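Local coordinates for DNA polymerase III subunit beta (Deinococcus radiodurans, PDB 4TRT), which probably tethers DNA polymerases and other proteins to DNA as a ring-shaped, head-to-tail dimeric sliding clamp, making synthesis processive, at residues G42-G47 against D53-V58. Numbering follows the deposited sequence.
Sequences GLTLSG and DLSCFV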
loop_
_atom_site.group_PDB
_atom_site.type_symbol
_atom_site.label_atom_id
_atom_site.label_comp_id
_atom_site.label_asym_id
_atom_site.label_seq_id
_atom_site.Cartn_x
_atom_site.Cartn_y
_atom_site.Cartn_z
ATOM N N GLY A 42 20.208 3.338 -29.938
ATOM C CA GLY A 42 19.831 3.414 -28.549
ATOM C C GLY A 42 20.420 2.334 -27.673
ATOM O O GLY A 42 21.456 1.739 -27.983
ATOM N N LEU A 43 19.748 2.130 -26.549
ATOM C CA LEU A 43 20.181 1.232 -25.503
ATOM C C LEU A 43 19.241 0.032 -25.484
ATOM O O LEU A 43 18.023 0.192 -25.531
ATOM C CB LEU A 43 20.107 1.921 -24.136
ATOM C CG LEU A 43 20.652 3.343 -23.930
ATOM C CD1 LEU A 43 20.045 3.932 -22.670
ATOM C CD2 LEU A 43 22.159 3.376 -23.836
ATOM N N THR A 44 19.810 -1.160 -25.374
ATOM C CA THR A 44 19.029 -2.365 -25.121
ATOM C C THR A 44 19.326 -2.800 -23.693
ATOM O O THR A 44 20.466 -3.090 -23.352
ATOM C CB THR A 44 19.380 -3.458 -26.142
ATOM O OG1 THR A 44 19.047 -2.979 -27.442
ATOM C CG2 THR A 44 18.598 -4.758 -25.900
ATOM N N LEU A 45 18.285 -2.792 -22.866
ATOM C CA LEU A 45 18.360 -3.176 -21.463
ATOM C C LEU A 45 17.884 -4.622 -21.342
ATOM O O LEU A 45 16.789 -4.945 -21.808
ATOM C CB LEU A 45 17.441 -2.272 -20.625
ATOM C CG LEU A 45 17.514 -0.751 -20.829
ATOM C CD1 LEU A 45 16.393 -0.027 -20.095
ATOM C CD2 LEU A 45 18.860 -0.217 -20.368
ATOM N N SER A 46 18.677 -5.494 -20.718
ATOM C CA SER A 46 18.265 -6.881 -20.615
ATOM C C SER A 46 18.665 -7.547 -19.290
ATOM O O SER A 46 19.592 -7.096 -18.583
ATOM C CB SER A 46 18.777 -7.671 -21.827
ATOM O OG SER A 46 20.156 -7.971 -21.707
ATOM N N GLY A 47 17.935 -8.611 -18.967
ATOM C CA GLY A 47 18.196 -9.411 -17.771
ATOM C C GLY A 47 17.373 -10.689 -17.718
ATOM O O GLY A 47 16.576 -10.979 -18.619
ATOM N N ASP A 53 13.649 -14.416 -19.751
ATOM C CA ASP A 53 14.594 -13.371 -20.132
ATOM C C ASP A 53 13.784 -12.233 -20.691
ATOM O O ASP A 53 12.784 -12.455 -21.365
ATOM C CB ASP A 53 15.569 -13.814 -21.231
ATOM C CG ASP A 53 16.205 -15.157 -20.959
ATOM O OD1 ASP A 53 16.527 -15.431 -19.791
ATOM O OD2 ASP A 53 16.394 -15.928 -21.929
ATOM N N LEU A 54 14.249 -11.016 -20.451
ATOM C CA LEU A 54 13.557 -9.826 -20.913
ATOM C C LEU A 54 14.556 -8.832 -21.474
ATOM O O LEU A 54 15.646 -8.648 -20.919
ATOM C CB LEU A 54 12.789 -9.207 -19.749
ATOM C CG LEU A 54 11.934 -7.976 -20.006
ATOM C CD1 LEU A 54 10.771 -8.311 -20.937
ATOM C CD2 LEU A 54 11.450 -7.424 -18.677
ATOM N N SER A 55 14.163 -8.190 -22.569
ATOM C CA SER A 55 14.952 -7.173 -23.226
ATOM C C SER A 55 14.038 -6.011 -23.564
ATOM O O SER A 55 12.925 -6.228 -24.044
ATOM C CB SER A 55 15.542 -7.737 -24.506
ATOM O OG SER A 55 16.491 -6.857 -25.027
ATOM N N CYS A 56 14.497 -4.792 -23.316
ATOM C CA CYS A 56 13.738 -3.598 -23.667
ATOM C C CYS A 56 14.642 -2.609 -24.375
ATOM O O CYS A 56 15.731 -2.286 -23.890
ATOM C CB CYS A 56 13.133 -2.933 -22.434
ATOM S SG CYS A 56 11.929 -1.654 -22.884
ATOM N N PHE A 57 14.173 -2.111 -25.512
ATOM C CA PHE A 57 14.908 -1.104 -26.266
ATOM C C PHE A 57 14.495 0.307 -25.838
ATOM O O PHE A 57 13.307 0.616 -25.759
ATOM C CB PHE A 57 14.660 -1.280 -27.759
ATOM C CG PHE A 57 15.354 -0.252 -28.613
ATOM C CD1 PHE A 57 16.713 -0.356 -28.874
ATOM C CD2 PHE A 57 14.647 0.802 -29.177
ATOM C CE1 PHE A 57 17.360 0.580 -29.671
ATOM C CE2 PHE A 57 15.289 1.739 -29.978
ATOM C CZ PHE A 57 16.647 1.625 -30.221
ATOM N N VAL A 58 15.482 1.161 -25.581
ATOM C CA VAL A 58 15.249 2.552 -25.265
ATOM C C VAL A 58 15.983 3.419 -26.294
ATOM O O VAL A 58 17.217 3.403 -26.347
ATOM C CB VAL A 58 15.740 2.878 -23.839
ATOM C CG1 VAL A 58 15.556 4.355 -23.528
ATOM C CG2 VAL A 58 15.005 1.996 -22.820
#
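L43, L45 and G47 pair with V58, C56 and L54 in an antiparallel beta hairpin of the N-terminal clamp domain. Each of these three pairs exchanges two backbone hydrogen bonds. The straightest runs from V58 N to L43 O, 2.7 Å with 175° at the hydrogen. The bonds of G47 with L54 are longer, 3.0 Å both ways between N and O.

Between them sit the non-hydrogen-bonded pairs T44 with F57 and S46 with S55, whose side chains share one face. T44 turns its methyl to S55, with CG2 3.1 Å from S55 OG. Its OG1 lies in the plane of the F57 ring, at the edge, 3.8 Å from CD1. With CG anti to the backbone N (chi1 178°), F57 reaches across to the other strand, and CE1 comes 3.9 Å from G42 CA. Were F57 an alanine, the contact of the ring with G42 CA would probably be lost, and T44 OG1 would lack its neighbour at the ring edge.

The other face carries L43, L45, L54, C56 and V58. Here L45 CD1 meets V58 CG2 at 3.7 Å. L45 and L54 pack on L18 of helix 8-21. Strand 33-38 continues the sheet beyond 42-47, and strand 224-229 of the central domain continues it beyond 53-58. D53 OD2 is hydrogen-bonded to N227 ND2 of that strand, and OD1 to T48 OG1, just past the end of 42-47.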